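Local structure of phosphotriesterase, putative (Deinococcus radiodurans, 4J35) at residues A[3-14]-A[80-91]. The protein is probably a lactonase of the phosphotriesterase family that uses two divalent metal ions, here cobalt, and belongs to a line engineered for organophosphate hydrolysis. The protein carries 7 engineered substitutions. Residues are numbered along the deposited sequence; the frame is centred on the assembly and turned at random.
Sequences AQTVTGAVAAAQ and REVSEATGLQIL
Water 2 sits at the centre of the contact, gripped from both segments: it donates to Ser83 OG at 2.9 Å, accepts from the backbone N of Ile90 and lies 2.8 Å from Thr7 OG1. Ser83 OG in turn donates to Leu88 O, which ties helix 76-86 to the loop leading into strand 89-91. Beside the water the backbones join directly: Val6 N donates a hydrogen bond to Ile90 O at 2.9 Å, the N almost straight out from the carbonyl, though the angle at its hydrogen is 156°. Thr5 holds the type I turn of the 3-10 hairpin: with OG1 set between its own N and carbonyl carbon (chi1 82°), the hydroxyl accepts from Thr7 N in an ST turn and donates to a lone pair of Gly8 O at 2.8 Å. A valine in place of Thr5 would probably leave Thr7 N without this acceptor and Gly8 O with one donor fewer, so the turn would be less firmly fixed. From the two central residues of the turn, Val6 CG2 packs on Ile90 CB at 4.0 Å and reaches the backbone of Arg80, while Thr7 CG2 lies near Ser83 OG and against Glu84 CG. The bent arginine chain lays its CD against Val6 O. From strand 89-91, Leu91 CD1 reaches Thr5 CG2 at 4.0 Å. Strand 89-91 pairs with strand 61-66 of the TIM barrel and runs at about 100° to strand 3-5, so the hairpin crosses this strand without extending the sheet and touches helix 76-86 through its turn. The joint is thus partly hydrated: the hairpin supplies Ile90 O with a donor directly, whereas Ile90 N is satisfied by the water.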
ATOM      1  N   ALA A   3       9.031 -13.788  -1.169  1.00 47.02           N
ATOM      2  CA  ALA A   3       7.961 -12.943  -0.636  1.00 46.14           C
ATOM      3  C   ALA A   3       7.033 -13.812   0.177  1.00 45.19           C
ATOM      4  O   ALA A   3       6.694 -14.918  -0.234  1.00 43.47           O
ATOM      5  CB  ALA A   3       7.188 -12.300  -1.769  1.00 37.68           C
ATOM      6  N   GLN A   4       6.593 -13.322   1.329  1.00 45.06           N
ATOM      7  CA  GLN A   4       5.610 -14.071   2.084  1.00 43.13           C
ATOM      8  C   GLN A   4       4.200 -13.657   1.654  1.00 42.10           C
ATOM      9  O   GLN A   4       3.765 -12.561   1.971  1.00 39.12           O
ATOM     10  CB  GLN A   4       5.818 -13.842   3.581  1.00 52.01           C
ATOM     11  CG  GLN A   4       5.146 -14.885   4.445  1.00 50.40           C
ATOM     12  CD  GLN A   4       5.674 -16.286   4.202  1.00 60.21           C
ATOM     13  OE1 GLN A   4       6.831 -16.477   3.806  1.00 52.28           O
ATOM     14  NE2 GLN A   4       4.829 -17.274   4.439  1.00 49.72           N
ATOM     15  N   THR A   5       3.496 -14.531   0.937  1.00 43.91           N
ATOM     16  CA  THR A   5       2.124 -14.247   0.509  1.00 41.73           C
ATOM     17  C   THR A   5       1.163 -14.983   1.412  1.00 39.62           C
ATOM     18  O   THR A   5       1.579 -15.760   2.267  1.00 42.01           O
ATOM     19  CB  THR A   5       1.838 -14.703  -0.941  1.00 42.82           C
ATOM     20  OG1 THR A   5       1.527 -16.106  -0.957  1.00 39.49           O
ATOM     21  CG2 THR A   5       3.000 -14.421  -1.829  1.00 44.09           C
ATOM     22  N   VAL A   6      -0.125 -14.732   1.238  1.00 37.20           N
ATOM     23  CA  VAL A   6      -1.132 -15.325   2.107  1.00 38.80           C
ATOM     24  C   VAL A   6      -1.332 -16.819   1.784  1.00 45.09           C
ATOM     25  O   VAL A   6      -1.997 -17.528   2.538  1.00 45.14           O
ATOM     26  CB  VAL A   6      -2.491 -14.553   2.023  1.00 45.30           C
ATOM     27  CG1 VAL A   6      -2.301 -13.079   2.422  1.00 42.10           C
ATOM     28  CG2 VAL A   6      -3.099 -14.650   0.627  1.00 44.10           C
ATOM     29  N   THR A   7      -0.753 -17.293   0.680  1.00 45.64           N
ATOM     30  CA  THR A   7      -0.737 -18.726   0.380  1.00 49.10           C
ATOM     31  C   THR A   7       0.645 -19.377   0.560  1.00 56.30           C
ATOM     32  O   THR A   7       0.871 -20.491   0.085  1.00 61.66           O
ATOM     33  CB  THR A   7      -1.174 -19.019  -1.066  1.00 42.20           C
ATOM     34  OG1 THR A   7      -0.369 -18.254  -1.977  1.00 44.79           O
ATOM     35  CG2 THR A   7      -2.646 -18.709  -1.272  1.00 42.74           C
ATOM     36  N   GLY A   8       1.563 -18.690   1.232  1.00 52.25           N
ATOM     37  CA  GLY A   8       2.891 -19.238   1.475  1.00 48.69           C
ATOM     38  C   GLY A   8       3.977 -18.454   0.767  1.00 49.68           C
ATOM     39  O   GLY A   8       3.694 -17.495   0.054  1.00 46.31           O
ATOM     40  N   ALA A   9       5.224 -18.865   0.953  1.00 57.29           N
ATOM     41  CA  ALA A   9       6.363 -18.157   0.380  1.00 47.24           C
ATOM     42  C   ALA A   9       6.435 -18.355  -1.123  1.00 50.60           C
ATOM     43  O   ALA A   9       6.060 -19.409  -1.637  1.00 57.78           O
ATOM     44  CB  ALA A   9       7.650 -18.629   1.030  1.00 58.62           C
ATOM     45  N   VAL A  10       6.927 -17.331  -1.818  1.00 45.32           N
ATOM     46  CA  VAL A  10       6.947 -17.317  -3.280  1.00 54.11           C
ATOM     47  C   VAL A  10       8.259 -16.728  -3.773  1.00 50.74           C
ATOM     48  O   VAL A  10       8.721 -15.722  -3.247  1.00 47.46           O
ATOM     49  CB  VAL A  10       5.789 -16.476  -3.843  1.00 47.94           C
ATOM     50  CG1 VAL A  10       6.003 -16.182  -5.309  1.00 53.25           C
ATOM     51  CG2 VAL A  10       4.487 -17.194  -3.636  1.00 52.81           C
ATOM     52  N   ALA A  11       8.869 -17.348  -4.782  1.00 49.62           N
ATOM     53  CA  ALA A  11      10.145 -16.867  -5.283  1.00 57.11           C
ATOM     54  C   ALA A  11      10.028 -15.464  -5.879  1.00 45.02           C
ATOM     55  O   ALA A  11       9.079 -15.151  -6.566  1.00 46.09           O
ATOM     56  CB  ALA A  11      10.703 -17.835  -6.320  1.00 58.99           C
ATOM     57  N   ALA A  12      11.012 -14.619  -5.612  1.00 39.78           N
ATOM     58  CA  ALA A  12      11.055 -13.291  -6.216  1.00 47.41           C
ATOM     59  C   ALA A  12      10.751 -13.288  -7.723  1.00 54.26           C
ATOM     60  O   ALA A  12      10.028 -12.412  -8.206  1.00 46.27           O
ATOM     61  CB  ALA A  12      12.405 -12.643  -5.939  1.00 47.51           C
ATOM     62  N   ALA A  13      11.289 -14.253  -8.476  1.00 55.13           N
ATOM     63  CA  ALA A  13      11.060 -14.283  -9.924  1.00 56.65           C
ATOM     64  C   ALA A  13       9.640 -14.710 -10.298  1.00 55.09           C
ATOM     65  O   ALA A  13       9.237 -14.558 -11.451  1.00 56.68           O
ATOM     66  CB  ALA A  13      12.088 -15.176 -10.628  1.00 57.50           C
ATOM     67  N   GLN A  14       8.888 -15.242  -9.335  1.00 49.81           N
ATOM     68  CA  GLN A  14       7.488 -15.626  -9.568  1.00 53.79           C
ATOM     69  C   GLN A  14       6.467 -14.545  -9.204  1.00 50.29           C
ATOM     70  O   GLN A  14       5.265 -14.774  -9.343  1.00 43.38           O
ATOM     71  CB  GLN A  14       7.126 -16.898  -8.786  1.00 53.99           C
ATOM     72  CG  GLN A  14       7.795 -18.124  -9.289  1.00 68.33           C
ATOM     73  CD  GLN A  14       7.837 -18.148 -10.798  1.00 74.79           C
ATOM     74  OE1 GLN A  14       6.797 -18.197 -11.476  1.00 75.31           O
ATOM     75  NE2 GLN A  14       9.051 -18.081 -11.345  1.00 71.30           N
ATOM     76  N   ARG A  80      -6.755 -15.021   1.500  1.00 37.33           N
ATOM     77  CA  ARG A  80      -6.340 -16.369   1.078  1.00 41.35           C
ATOM     78  C   ARG A  80      -7.405 -17.061   0.234  1.00 37.90           C
ATOM     79  O   ARG A  80      -7.082 -17.717  -0.759  1.00 41.02           O
ATOM     80  CB  ARG A  80      -5.981 -17.239   2.287  1.00 42.50           C
ATOM     81  CG  ARG A  80      -5.513 -18.645   1.920  1.00 49.60           C
ATOM     82  CD  ARG A  80      -4.766 -19.302   3.072  1.00 53.01           C
ATOM     83  NE  ARG A  80      -5.653 -19.577   4.196  1.00 61.19           N
ATOM     84  CZ  ARG A  80      -5.273 -20.136   5.339  1.00 50.54           C
ATOM     85  NH1 ARG A  80      -4.011 -20.485   5.533  1.00 60.61           N
ATOM     86  NH2 ARG A  80      -6.166 -20.339   6.297  1.00 60.90           N
ATOM     87  N   GLU A  81      -8.673 -16.889   0.587  1.00 41.82           N
ATOM     88  CA  GLU A  81      -9.748 -17.444  -0.235  1.00 43.10           C
ATOM     89  C   GLU A  81      -9.708 -16.896  -1.645  1.00 55.10           C
ATOM     90  O   GLU A  81      -9.902 -17.642  -2.605  1.00 46.69           O
ATOM     91  CB  GLU A  81     -11.124 -17.107   0.327  1.00 46.61           C
ATOM     92  CG  GLU A  81     -11.497 -17.799   1.590  1.00 53.69           C
ATOM     93  CD  GLU A  81     -12.913 -17.451   2.005  1.00 60.91           C
ATOM     94  OE1 GLU A  81     -13.853 -17.657   1.195  1.00 64.00           O
ATOM     95  OE2 GLU A  81     -13.081 -16.961   3.138  1.00 65.91           O
ATOM     96  N   VAL A  82      -9.510 -15.584  -1.765  1.00 42.94           N
ATOM     97  CA  VAL A  82      -9.490 -14.936  -3.074  1.00 38.31           C
ATOM     98  C   VAL A  82      -8.294 -15.446  -3.886  1.00 40.85           C
ATOM     99  O   VAL A  82      -8.423 -15.736  -5.069  1.00 44.59           O
ATOM    100  CB  VAL A  82      -9.415 -13.400  -2.928  1.00 37.68           C
ATOM    101  CG1 VAL A  82      -9.271 -12.735  -4.282  1.00 36.51           C
ATOM    102  CG2 VAL A  82     -10.656 -12.878  -2.200  1.00 41.23           C
ATOM    103  N   SER A  83      -7.129 -15.546  -3.238  1.00 43.53           N
ATOM    104  CA  SER A  83      -5.915 -16.046  -3.888  1.00 40.25           C
ATOM    105  C   SER A  83      -6.038 -17.492  -4.354  1.00 44.90           C
ATOM    106  O   SER A  83      -5.670 -17.820  -5.482  1.00 49.46           O
ATOM    107  CB  SER A  83      -4.708 -15.937  -2.933  1.00 39.60           C
ATOM    108  OG  SER A  83      -3.511 -16.356  -3.589  1.00 40.21           O
ATOM    109  N   GLU A  84      -6.542 -18.354  -3.477  1.00 47.88           N
ATOM    110  CA  GLU A  84      -6.695 -19.773  -3.792  1.00 52.88           C
ATOM    111  C   GLU A  84      -7.764 -20.012  -4.858  1.00 52.09           C
ATOM    112  O   GLU A  84      -7.717 -21.007  -5.590  1.00 51.58           O
ATOM    113  CB  GLU A  84      -7.035 -20.574  -2.526  1.00 59.29           C
ATOM    114  CG  GLU A  84      -5.893 -20.680  -1.509  1.00 61.35           C
ATOM    115  CD  GLU A  84      -6.282 -21.452  -0.241  1.00 59.66           C
ATOM    116  OE1 GLU A  84      -7.482 -21.752  -0.064  1.00 65.50           O
ATOM    117  OE2 GLU A  84      -5.382 -21.762   0.574  1.00 65.26           O
ATOM    118  N   ALA A  85      -8.731 -19.107  -4.966  1.00 48.31           N
ATOM    119  CA  ALA A  85      -9.772 -19.262  -5.974  1.00 53.35           C
ATOM    120  C   ALA A  85      -9.296 -18.844  -7.380  1.00 56.52           C
ATOM    121  O   ALA A  85      -9.789 -19.355  -8.371  1.00 57.04           O
ATOM    122  CB  ALA A  85     -11.012 -18.480  -5.572  1.00 51.34           C
ATOM    123  N   THR A  86      -8.322 -17.936  -7.469  1.00 38.23           N
ATOM    124  CA  THR A  86      -7.971 -17.336  -8.752  1.00 43.03           C
ATOM    125  C   THR A  86      -6.541 -17.552  -9.203  1.00 47.78           C
ATOM    126  O   THR A  86      -6.242 -17.435 -10.393  1.00 50.20           O
ATOM    127  CB  THR A  86      -8.178 -15.828  -8.696  1.00 45.23           C
ATOM    128  OG1 THR A  86      -7.283 -15.276  -7.726  1.00 49.10           O
ATOM    129  CG2 THR A  86      -9.608 -15.511  -8.309  1.00 40.66           C
ATOM    130  N   GLY A  87      -5.653 -17.826  -8.257  1.00 48.18           N
ATOM    131  CA  GLY A  87      -4.240 -17.919  -8.545  1.00 48.57           C
ATOM    132  C   GLY A  87      -3.522 -16.589  -8.437  1.00 52.43           C
ATOM    133  O   GLY A  87      -2.316 -16.536  -8.613  1.00 45.18           O
ATOM    134  N   LEU A  88      -4.250 -15.512  -8.158  1.00 48.51           N
ATOM    135  CA  LEU A  88      -3.612 -14.226  -7.914  1.00 40.90           C
ATOM    136  C   LEU A  88      -2.854 -14.285  -6.577  1.00 42.46           C
ATOM    137  O   LEU A  88      -3.404 -14.701  -5.560  1.00 44.33           O
ATOM    138  CB  LEU A  88      -4.651 -13.104  -7.855  1.00 45.85           C
ATOM    139  CG  LEU A  88      -4.071 -11.694  -7.661  1.00 36.24           C
ATOM    140  CD1 LEU A  88      -3.468 -11.226  -8.974  1.00 38.35           C
ATOM    141  CD2 LEU A  88      -5.071 -10.735  -7.178  1.00 33.05           C
ATOM    142  N   GLN A  89      -1.589 -13.888  -6.598  1.00 41.26           N
ATOM    143  CA  GLN A  89      -0.769 -13.853  -5.395  1.00 40.73           C
ATOM    144  C   GLN A  89      -1.048 -12.563  -4.626  1.00 35.26           C
ATOM    145  O   GLN A  89      -1.102 -11.481  -5.219  1.00 36.63           O
ATOM    146  CB  GLN A  89       0.714 -13.980  -5.764  1.00 36.11           C
ATOM    147  CG  GLN A  89       1.035 -15.396  -6.264  1.00 42.00           C
ATOM    148  CD  GLN A  89       2.373 -15.560  -6.984  1.00 51.64           C
ATOM    149  OE1 GLN A  89       2.929 -14.623  -7.557  1.00 47.23           O
ATOM    150  NE2 GLN A  89       2.879 -16.782  -6.970  1.00 47.33           N
ATOM    151  N   ILE A  90      -1.220 -12.696  -3.311  1.00 32.08           N
ATOM    152  CA  ILE A  90      -1.573 -11.568  -2.446  1.00 27.54           C
ATOM    153  C   ILE A  90      -0.656 -11.511  -1.227  1.00 34.37           C
ATOM    154  O   ILE A  90      -0.491 -12.490  -0.501  1.00 35.15           O
ATOM    155  CB  ILE A  90      -3.052 -11.609  -2.017  1.00 35.26           C
ATOM    156  CG1 ILE A  90      -3.958 -11.693  -3.268  1.00 44.63           C
ATOM    157  CG2 ILE A  90      -3.393 -10.375  -1.183  1.00 36.02           C
ATOM    158  CD1 ILE A  90      -5.514 -11.759  -2.987  1.00 32.18           C
ATOM    159  N   LEU A  91      -0.033 -10.364  -1.016  1.00 31.69           N
ATOM    160  CA  LEU A  91       0.708 -10.154   0.225  1.00 32.24           C
ATOM    161  C   LEU A  91      -0.184  -9.333   1.138  1.00 30.52           C
ATOM    162  O   LEU A  91      -0.887  -8.475   0.648  1.00 36.17           O
ATOM    163  CB  LEU A  91       2.009  -9.380  -0.027  1.00 32.40           C
ATOM    164  CG  LEU A  91       3.247 -10.084  -0.600  1.00 37.51           C
ATOM    165  CD1 LEU A  91       3.069 -10.435  -2.060  1.00 35.69           C
ATOM    166  CD2 LEU A  91       4.465  -9.188  -0.410  1.00 33.80           C
TER
HETATM  167  O   HOH W   1      -1.416 -19.519   3.915  1.00 43.47           O
HETATM  168  O   HOH W   2      -1.006 -15.523  -2.348  1.00 37.10           O